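Local coordinates for exodeoxyribonuclease 10 (PDB 4FZX), which degrades single- and double-stranded DNA in the 3' to 5' direction as a distributive, metal-dependent exonuclease of the DEDDh (DnaQ) family, at residues I16-S21 and H133-Y138; M33-R38 and P69-S74; Q126-L131 and D139-A144. All blocks are in the same frame, centred on the assembly; numbering follows the deposited sequence.

Contact 1: residues I16-S21 and H133-Y138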
loop_
_atom_site.group_PDB
_atom_site.type_symbol
_atom_site.label_atom_id
_atom_site.label_comp_id
_atom_site.label_asym_id
_atom_site.label_seq_id
_atom_site.Cartn_x
_atom_site.Cartn_y
_atom_site.Cartn_z
ATOM N N ILE C 16 -15.681 -24.207 -31.057
ATOM C CA ILE C 16 -14.303 -24.135 -31.509
ATOM C C ILE C 16 -14.244 -24.369 -33.001
ATOM O O ILE C 16 -14.785 -25.372 -33.494
ATOM C CB ILE C 16 -13.472 -25.220 -30.846
ATOM C CG1 ILE C 16 -13.829 -25.310 -29.354
ATOM C CG2 ILE C 16 -11.961 -25.002 -31.115
ATOM C CD1 ILE C 16 -13.488 -24.029 -28.555
ATOM N N VAL C 17 -13.588 -23.459 -33.722
ATOM C CA VAL C 17 -13.413 -23.625 -35.165
ATOM C C VAL C 17 -11.961 -23.826 -35.543
ATOM O O VAL C 17 -11.662 -24.352 -36.618
ATOM C CB VAL C 17 -14.016 -22.450 -35.982
ATOM C CG1 VAL C 17 -15.518 -22.374 -35.749
ATOM C CG2 VAL C 17 -13.362 -21.120 -35.597
ATOM N N GLU C 18 -11.055 -23.431 -34.653
ATOM C CA GLU C 18 -9.632 -23.680 -34.856
ATOM C C GLU C 18 -8.896 -23.747 -33.513
ATOM O O GLU C 18 -9.178 -22.986 -32.598
ATOM C CB GLU C 18 -9.010 -22.575 -35.731
ATOM C CG GLU C 18 -7.724 -22.996 -36.460
ATOM C CD GLU C 18 -7.194 -21.939 -37.432
ATOM O OE1 GLU C 18 -7.497 -20.733 -37.258
ATOM O OE2 GLU C 18 -6.421 -22.309 -38.349
ATOM N N ILE C 19 -7.887 -24.601 -33.438
ATOM C CA ILE C 19 -6.963 -24.574 -32.325
ATOM C C ILE C 19 -5.548 -24.762 -32.852
ATOM O O ILE C 19 -5.334 -25.392 -33.911
ATOM C CB ILE C 19 -7.279 -25.690 -31.330
ATOM C CG1 ILE C 19 -6.424 -25.541 -30.066
ATOM C CG2 ILE C 19 -7.067 -27.075 -31.993
ATOM C CD1 ILE C 19 -6.838 -26.492 -28.918
ATOM N N ALA C 20 -4.581 -24.249 -32.107
ATOM C CA ALA C 20 -3.182 -24.345 -32.501
ATOM C C ALA C 20 -2.286 -24.194 -31.279
ATOM O O ALA C 20 -2.730 -23.684 -30.238
ATOM C CB ALA C 20 -2.856 -23.275 -33.522
ATOM N N SER C 21 -1.022 -24.602 -31.415
ATOM C CA SER C 21 -0.021 -24.353 -30.380
ATOM C C SER C 21 1.409 -24.293 -30.927
ATOM O O SER C 21 1.710 -24.839 -31.989
ATOM C CB SER C 21 -0.112 -25.403 -29.254
ATOM O OG SER C 21 0.397 -26.658 -29.665
ATOM N N HIS C 133 -3.535 -12.600 -38.927
ATOM C CA HIS C 133 -3.969 -12.273 -37.584
ATOM C C HIS C 133 -5.363 -12.848 -37.318
ATOM O O HIS C 133 -6.263 -12.769 -38.165
ATOM C CB HIS C 133 -3.934 -10.745 -37.400
ATOM C CG HIS C 133 -4.257 -10.281 -36.010
ATOM N ND1 HIS C 133 -4.049 -11.060 -34.887
ATOM C CD2 HIS C 133 -4.731 -9.092 -35.560
ATOM C CE1 HIS C 133 -4.402 -10.377 -33.811
ATOM N NE2 HIS C 133 -4.788 -9.170 -34.189
ATOM N N HIS C 134 -5.491 -13.551 -36.199
ATOM C CA HIS C 134 -6.756 -14.184 -35.816
ATOM C C HIS C 134 -6.968 -15.545 -36.477
ATOM O O HIS C 134 -8.041 -16.136 -36.361
ATOM C CB HIS C 134 -7.944 -13.270 -36.107
ATOM C CG HIS C 134 -7.825 -11.915 -35.491
ATOM N ND1 HIS C 134 -7.854 -11.714 -34.128
ATOM C CD2 HIS C 134 -7.692 -10.690 -36.051
ATOM C CE1 HIS C 134 -7.746 -10.422 -33.874
ATOM N NE2 HIS C 134 -7.653 -9.778 -35.025
ATOM N N ARG C 135 -5.927 -16.077 -37.105
ATOM C CA ARG C 135 -5.865 -17.512 -37.324
ATOM C C ARG C 135 -4.984 -18.111 -36.249
ATOM O O ARG C 135 -3.953 -17.547 -35.903
ATOM C CB ARG C 135 -5.360 -17.848 -38.726
ATOM C CG ARG C 135 -6.328 -17.414 -39.866
ATOM C CD ARG C 135 -7.650 -18.220 -39.870
ATOM N NE ARG C 135 -7.409 -19.660 -39.993
ATOM C CZ ARG C 135 -7.214 -20.304 -41.141
ATOM N NH1 ARG C 135 -7.315 -19.663 -42.303
ATOM N NH2 ARG C 135 -6.962 -21.605 -41.130
ATOM N N ALA C 136 -5.431 -19.223 -35.673
ATOM C CA ALA C 136 -4.879 -19.692 -34.418
ATOM C C ALA C 136 -3.357 -19.803 -34.416
ATOM O O ALA C 136 -2.718 -19.301 -33.496
ATOM C CB ALA C 136 -5.523 -21.013 -34.006
ATOM N N LEU C 137 -2.775 -20.462 -35.430
ATOM C CA LEU C 137 -1.324 -20.675 -35.448
ATOM C C LEU C 137 -0.571 -19.363 -35.569
ATOM O O LEU C 137 0.482 -19.178 -34.960
ATOM C CB LEU C 137 -0.897 -21.636 -36.574
ATOM C CG LEU C 137 0.562 -22.097 -36.482
ATOM C CD1 LEU C 137 0.813 -22.880 -35.178
ATOM C CD2 LEU C 137 1.010 -22.909 -37.695
ATOM N N TYR C 138 -1.135 -18.431 -36.328
ATOM C CA TYR C 138 -0.544 -17.109 -36.464
ATOM C C TYR C 138 -0.460 -16.416 -35.106
ATOM O O TYR C 138 0.621 -15.961 -34.693
ATOM C CB TYR C 138 -1.360 -16.285 -37.457
ATOM C CG TYR C 138 -0.724 -14.984 -37.850
ATOM C CD1 TYR C 138 -0.697 -13.909 -36.967
ATOM C CD2 TYR C 138 -0.167 -14.818 -39.116
ATOM C CE1 TYR C 138 -0.127 -12.705 -37.332
ATOM C CE2 TYR C 138 0.413 -13.610 -39.489
ATOM C CZ TYR C 138 0.420 -12.559 -38.594
ATOM O OH TYR C 138 1.014 -11.366 -38.946
HETATM O O HOH W 1 -4.082 -21.645 -37.899
#

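Contact 2: residues M33-R38 and P69-S74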
loop_
_atom_site.group_PDB
_atom_site.type_symbol
_atom_site.label_atom_id
_atom_site.label_comp_id
_atom_site.label_asym_id
_atom_site.label_seq_id
_atom_site.Cartn_x
_atom_site.Cartn_y
_atom_site.Cartn_z
HETATM N N MSE C 33 1.610 -26.772 -34.358
HETATM C CA MSE C 33 0.492 -27.686 -34.508
HETATM C C MSE C 33 -0.771 -26.829 -34.685
HETATM O O MSE C 33 -0.945 -25.855 -33.974
HETATM C CB MSE C 33 0.372 -28.544 -33.237
HETATM C CG MSE C 33 -0.662 -29.642 -33.309
HETATM SE SE MSE C 33 -0.639 -30.828 -31.736
HETATM C CE MSE C 33 1.183 -31.454 -31.800
ATOM N N SER C 34 -1.619 -27.168 -35.651
ATOM C CA SER C 34 -2.925 -26.523 -35.774
ATOM C C SER C 34 -3.954 -27.462 -36.346
ATOM O O SER C 34 -3.642 -28.339 -37.160
ATOM C CB SER C 34 -2.847 -25.262 -36.644
ATOM O OG SER C 34 -2.356 -25.566 -37.941
ATOM N N HIS C 35 -5.192 -27.271 -35.927
ATOM C CA HIS C 35 -6.293 -27.988 -36.527
ATOM C C HIS C 35 -7.438 -27.016 -36.707
ATOM O O HIS C 35 -7.811 -26.300 -35.750
ATOM C CB HIS C 35 -6.772 -29.123 -35.613
ATOM C CG HIS C 35 -5.751 -30.186 -35.386
ATOM N ND1 HIS C 35 -4.730 -30.052 -34.468
ATOM C CD2 HIS C 35 -5.563 -31.384 -35.991
ATOM C CE1 HIS C 35 -3.981 -31.141 -34.490
ATOM N NE2 HIS C 35 -4.478 -31.973 -35.389
ATOM N N LEU C 36 -8.070 -27.077 -37.880
ATOM C CA LEU C 36 -9.429 -26.594 -38.011
ATOM C C LEU C 36 -10.381 -27.597 -37.386
ATOM O O LEU C 36 -10.186 -28.808 -37.508
ATOM C CB LEU C 36 -9.784 -26.371 -39.481
ATOM C CG LEU C 36 -9.159 -25.122 -40.090
ATOM C CD1 LEU C 36 -8.973 -25.293 -41.610
ATOM C CD2 LEU C 36 -10.024 -23.906 -39.759
ATOM N N VAL C 37 -11.466 -27.089 -36.824
ATOM C CA VAL C 37 -12.311 -27.879 -35.969
ATOM C C VAL C 37 -13.777 -27.616 -36.301
ATOM O O VAL C 37 -14.176 -26.464 -36.518
ATOM C CB VAL C 37 -12.083 -27.521 -34.488
ATOM C CG1 VAL C 37 -13.128 -28.214 -33.598
ATOM C CG2 VAL C 37 -10.673 -27.874 -34.069
ATOM N N ARG C 38 -14.571 -28.683 -36.331
ATOM C CA ARG C 38 -16.008 -28.557 -36.486
ATOM C C ARG C 38 -16.669 -28.134 -35.173
ATOM O O ARG C 38 -16.572 -28.827 -34.186
ATOM C CB ARG C 38 -16.593 -29.880 -36.960
ATOM C CG ARG C 38 -18.042 -29.807 -37.403
ATOM C CD ARG C 38 -18.498 -31.186 -37.799
ATOM N NE ARG C 38 -19.905 -31.231 -38.182
ATOM C CZ ARG C 38 -20.555 -32.353 -38.478
ATOM N NH1 ARG C 38 -19.929 -33.527 -38.414
ATOM N NH2 ARG C 38 -21.835 -32.309 -38.826
ATOM N N PRO C 69 -6.703 -34.231 -27.746
ATOM C CA PRO C 69 -5.645 -35.052 -27.130
ATOM C C PRO C 69 -4.253 -34.827 -27.717
ATOM O O PRO C 69 -3.269 -35.010 -27.016
ATOM C CB PRO C 69 -6.120 -36.492 -27.367
ATOM C CG PRO C 69 -7.624 -36.357 -27.571
ATOM C CD PRO C 69 -7.773 -35.063 -28.321
ATOM N N HIS C 70 -4.175 -34.314 -28.941
ATOM C CA HIS C 70 -2.877 -34.021 -29.574
ATOM C C HIS C 70 -2.129 -32.888 -28.903
ATOM O O HIS C 70 -0.917 -32.752 -29.061
ATOM C CB HIS C 70 -3.068 -33.690 -31.050
ATOM C CG HIS C 70 -3.688 -34.800 -31.837
ATOM N ND1 HIS C 70 -4.797 -34.619 -32.631
ATOM C CD2 HIS C 70 -3.368 -36.114 -31.928
ATOM C CE1 HIS C 70 -5.140 -35.771 -33.175
ATOM N NE2 HIS C 70 -4.288 -36.695 -32.763
ATOM N N TYR C 71 -2.851 -32.111 -28.111
ATOM C CA TYR C 71 -2.293 -30.974 -27.396
ATOM C C TYR C 71 -1.911 -31.306 -25.951
ATOM O O TYR C 71 -1.245 -30.493 -25.277
ATOM C CB TYR C 71 -3.277 -29.790 -27.451
ATOM C CG TYR C 71 -3.489 -29.302 -28.875
ATOM C CD1 TYR C 71 -2.686 -28.299 -29.414
ATOM C CD2 TYR C 71 -4.393 -29.945 -29.722
ATOM C CE1 TYR C 71 -2.817 -27.910 -30.765
ATOM C CE2 TYR C 71 -4.526 -29.577 -31.066
ATOM C CZ TYR C 71 -3.740 -28.546 -31.575
ATOM O OH TYR C 71 -3.874 -28.174 -32.893
ATOM N N TYR C 72 -2.276 -32.507 -25.488
ATOM C CA TYR C 72 -1.765 -33.021 -24.199
ATOM C C TYR C 72 -0.249 -33.135 -24.209
ATOM O O TYR C 72 0.381 -33.176 -25.275
ATOM C CB TYR C 72 -2.375 -34.388 -23.841
ATOM C CG TYR C 72 -3.879 -34.388 -23.670
ATOM C CD1 TYR C 72 -4.565 -33.219 -23.380
ATOM C CD2 TYR C 72 -4.606 -35.565 -23.771
ATOM C CE1 TYR C 72 -5.947 -33.201 -23.278
ATOM C CE2 TYR C 72 -5.998 -35.564 -23.642
ATOM C CZ TYR C 72 -6.657 -34.374 -23.401
ATOM O OH TYR C 72 -8.026 -34.360 -23.249
ATOM N N GLY C 73 0.344 -33.137 -23.022
ATOM C CA GLY C 73 1.769 -33.486 -22.881
ATOM C C GLY C 73 2.657 -32.355 -22.392
ATOM O O GLY C 73 3.876 -32.398 -22.589
ATOM N N SER C 74 2.050 -31.319 -21.795
ATOM C CA SER C 74 2.802 -30.179 -21.270
ATOM C C SER C 74 2.427 -29.912 -19.814
ATOM O O SER C 74 1.261 -30.059 -19.424
ATOM C CB SER C 74 2.519 -28.934 -22.125
ATOM O OG SER C 74 3.406 -27.857 -21.831
#

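Contact 3: residues Q126-L131 and D139-A144. With NA (sodium ion), chain G.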
loop_
_atom_site.group_PDB
_atom_site.type_symbol
_atom_site.label_atom_id
_atom_site.label_comp_id
_atom_site.label_asym_id
_atom_site.label_seq_id
_atom_site.Cartn_x
_atom_site.Cartn_y
_atom_site.Cartn_z
ATOM N N GLN C 126 8.934 -14.633 -36.942
ATOM C CA GLN C 126 8.660 -15.208 -38.244
ATOM C C GLN C 126 7.363 -15.982 -38.135
ATOM O O GLN C 126 7.302 -16.995 -37.430
ATOM C CB GLN C 126 9.791 -16.156 -38.639
ATOM C CG GLN C 126 9.790 -16.582 -40.102
ATOM C CD GLN C 126 10.965 -17.505 -40.422
ATOM O OE1 GLN C 126 12.097 -17.046 -40.643
ATOM N NE2 GLN C 126 10.714 -18.815 -40.384
ATOM N N THR C 127 6.308 -15.467 -38.759
ATOM C CA THR C 127 5.033 -16.157 -38.750
ATOM C C THR C 127 4.950 -17.160 -39.884
ATOM O O THR C 127 5.697 -17.063 -40.853
ATOM C CB THR C 127 3.839 -15.186 -38.823
ATOM O OG1 THR C 127 3.913 -14.408 -40.022
ATOM C CG2 THR C 127 3.820 -14.275 -37.616
ATOM N N PRO C 128 4.062 -18.158 -39.747
ATOM C CA PRO C 128 3.956 -19.178 -40.778
ATOM C C PRO C 128 3.225 -18.637 -42.004
ATOM O O PRO C 128 2.487 -17.665 -41.896
ATOM C CB PRO C 128 3.142 -20.280 -40.095
ATOM C CG PRO C 128 2.344 -19.571 -39.007
ATOM C CD PRO C 128 2.930 -18.200 -38.801
ATOM N N PRO C 129 3.481 -19.220 -43.178
ATOM C CA PRO C 129 2.921 -18.653 -44.405
ATOM C C PRO C 129 1.452 -19.029 -44.569
ATOM O O PRO C 129 0.998 -20.027 -43.998
ATOM C CB PRO C 129 3.753 -19.319 -45.500
ATOM C CG PRO C 129 4.116 -20.668 -44.924
ATOM C CD PRO C 129 4.124 -20.529 -43.405
ATOM N N GLY C 130 0.718 -18.241 -45.344
ATOM C CA GLY C 130 -0.662 -18.585 -45.678
ATOM C C GLY C 130 -1.658 -18.394 -44.537
ATOM O O GLY C 130 -2.691 -19.062 -44.491
ATOM N N LEU C 131 -1.354 -17.482 -43.620
ATOM C CA LEU C 131 -2.257 -17.198 -42.511
ATOM C C LEU C 131 -2.382 -15.694 -42.280
ATOM O O LEU C 131 -1.813 -14.892 -43.024
ATOM C CB LEU C 131 -1.798 -17.916 -41.230
ATOM C CG LEU C 131 -1.775 -19.451 -41.262
ATOM C CD1 LEU C 131 -1.164 -20.060 -39.984
ATOM C CD2 LEU C 131 -3.165 -20.007 -41.502
ATOM N N ASP C 139 -1.573 -16.407 -34.372
ATOM C CA ASP C 139 -1.609 -15.752 -33.073
ATOM C C ASP C 139 -0.739 -16.453 -32.025
ATOM O O ASP C 139 -0.268 -15.812 -31.073
ATOM C CB ASP C 139 -3.035 -15.640 -32.559
ATOM C CG ASP C 139 -3.858 -14.581 -33.305
ATOM O OD1 ASP C 139 -3.381 -14.033 -34.326
ATOM O OD2 ASP C 139 -5.010 -14.330 -32.881
ATOM N N CYS C 140 -0.544 -17.764 -32.179
ATOM C CA CYS C 140 0.376 -18.514 -31.317
ATOM C C CYS C 140 1.788 -17.978 -31.422
ATOM O O CYS C 140 2.489 -17.884 -30.431
ATOM C CB CYS C 140 0.366 -20.016 -31.663
ATOM S SG CYS C 140 -1.029 -20.926 -30.962
ATOM N N TYR C 141 2.210 -17.654 -32.641
ATOM C CA TYR C 141 3.535 -17.077 -32.872
ATOM C C TYR C 141 3.680 -15.688 -32.271
ATOM O O TYR C 141 4.742 -15.334 -31.749
ATOM C CB TYR C 141 3.859 -17.054 -34.370
ATOM C CG TYR C 141 4.423 -18.364 -34.850
ATOM C CD1 TYR C 141 5.775 -18.651 -34.697
ATOM C CD2 TYR C 141 3.586 -19.372 -35.320
ATOM C CE1 TYR C 141 6.304 -19.868 -35.086
ATOM C CE2 TYR C 141 4.101 -20.610 -35.690
ATOM C CZ TYR C 141 5.470 -20.840 -35.583
ATOM O OH TYR C 141 6.002 -22.055 -35.952
ATOM N N ILE C 142 2.596 -14.920 -32.307
ATOM C CA ILE C 142 2.572 -13.596 -31.693
ATOM C C ILE C 142 2.711 -13.727 -30.176
ATOM O O ILE C 142 3.559 -13.094 -29.561
ATOM C CB ILE C 142 1.244 -12.855 -32.005
ATOM C CG1 ILE C 142 1.063 -12.665 -33.516
ATOM C CG2 ILE C 142 1.193 -11.527 -31.268
ATOM C CD1 ILE C 142 2.252 -12.047 -34.219
ATOM N N THR C 143 1.911 -14.609 -29.593
ATOM C CA THR C 143 1.871 -14.759 -28.150
ATOM C C THR C 143 3.169 -15.376 -27.639
ATOM O O THR C 143 3.737 -14.900 -26.662
ATOM C CB THR C 143 0.657 -15.584 -27.723
ATOM O OG1 THR C 143 -0.523 -14.958 -28.237
ATOM C CG2 THR C 143 0.551 -15.698 -26.191
ATOM N N ALA C 144 3.707 -16.334 -28.387
ATOM C CA ALA C 144 4.998 -16.923 -28.046
ATOM C C ALA C 144 6.092 -15.861 -28.063
ATOM O O ALA C 144 6.884 -15.760 -27.118
ATOM C CB ALA C 144 5.344 -18.070 -29.003
HETATM NA NA NA G . -6.564 -15.421 -31.725
HETATM O O HOH W 2 -8.339 -13.862 -32.811
#

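Contact 1: residues I16-S21 and H133-Y138
E18 meets R135 in a side-on salt bridge. R135 NE donates to E18 OE1 at 2.9 Å, while R135 NH2 reaches E18 OE2, also at 2.9 Å. Both oxygens lie close to the guanidinium plane, but the carboxylate is twisted 34° against it, and the two side chains cross at about a right angle. E18 gets there with CG anti to the backbone N (chi1 -157°) and an extended chain; R135 bends back at chi2 and chi3. A third bond comes from the backbone: A136 N points almost straight at E18 OE1 (3.0 Å, 172°), arriving on the face of the carboxylate plane opposite to R135 NE. A water carries the grip one residue further, accepting from L137 N and donating to E18 OE2. The carboxylate thus engages the first N-H groups of helix 136-154, whose amino end would probably favour its negative charge.

Beside these bonds small apolar side chains pack closely. A20 CB rests 3.5 Å from A136 CB and 4.0 Å from L137 CB, and L137 CD1 comes within 3.8 Å of S21 O. V17 and E18 both face E8 of strand 2-9, a classic beta bulge. R135 holds the N-cap position of the helix.

In this RNase H-like fold strand 16-25 runs between strands 28-36 and 2-9. The start of helix 136-154 lies on the sheet face carrying E18 and A20, with A136 against D6 and R135 against L36, while I19 faces the other way, onto I68 and Y71.

Contact 2: residues M33-R38 and P69-S74
H35 and Y71 share the one hydrogen bond between the two segments, 2.6 Å between H35 ND1 and Y71 OH and nearly straight (162°). The hydroxyl lies in the imidazole plane, at the ring's edge. The two rings meet rim to rim with their planes 72° apart, neither covering the other's face.

The Met-aromatic contact is made by M33, present as selenomethionine, through its selenium. The SE atom sits over one face of the Y71 ring, 3.8 Å from the centroid and displaced toward the rim. M33 CG backs this up, 3.7 Å from Y71 CZ. Ring and chain slide past each other in opposite directions. M33 SE also lies 3.3 Å from H70 O; the bend at chi3 sets CE off to one side, farther from that oxygen than SE is.

M33 and H35 are alternate residues of strand 28-36, the outermost strand of the mixed sheet on this side within the chain, so both side chains reach the same face, where the 69-74 loop passes on its way from helix 64-67 to strand 76-79. Y71 is buried there against I5, I19 and S21, and its carbonyl oxygen accepts from Y77 OH and R3 NH1. An alanine in place of Y71 would probably leave H35 ND1 without its hydroxyl mate and open a gap beneath M33 SE.

H70 joins H35 and Y71 in an aromatic cluster. Its ring is nearly parallel to that of H35 but slid aside, with centroids 5.4 Å apart and little overlap; H70 ND1 lies 3.8 Å from H35 NE2, while H70 CB packs against M33 SE.

Contact 3: residues Q126-L131 and D139-A144
The Y141 ring is approached obliquely, from one side of its plane, by two parts of the 126-131 loop: Q126 O comes to 3.5 Å from Y141 CD1, and the pyrrolidine of P128 lies by CD2, with P128 CD 3.7 Å from Y141 CD2. P128 CG follows on the same side, within 3.9 Å of Y141 CE2. The contact folds the loop before helix 136-154 back onto that helix, in the RNase H-like fold of a DEDDh exonuclease; H134 and D139 have the HxxxxD spacing expected of that family. T127 extends the packing more loosely, its CG2 4.3 Å from Y141 CB and close to I142 CD1. Beyond the loop Y141 also touches V22, I29 and P32 of the sheet, so that it packs against both the loop and the strands.

Elsewhere on the helix D139 turns to the active site. Its OD2 binds the sodium ion at 2.2 Å, together with D6, E8, a water and a DNA phosphate; magnesium is the natural cofactor. D139 OD1 accepts from H134 N and H133 ND1, which would hold the carboxylate in its rotation. One turn further on, T143 grips the backbone of the same residue twice: T143 N (2.9 Å) and T143 OG1 (3.0 Å) reach D139 O from opposite faces of its carbonyl plane.

Overall arrangement
Contacts 1 and 2 lie on the two faces of one mixed sheet, their centres about 10 Å apart, and are joined by probable backbone hydrogen bonds between the neighbouring strands 16-25 and 28-36. Contacts 1 and 3 share helix 136-154, lie about 9 Å apart, centre to centre, and are linked through D139. Contacts 2 and 3 are about 16 Å apart, centre to centre, and do not touch. Along the chain, contact 2 falls wholly between the segments of contact 1 and closes before contact 3 opens, whereas those of contacts 1 and 3 alternate. Helix 136-154, which carries the metal ligand D139, packs on one face of the sheet, and the 69-74 loop packs on part of the other.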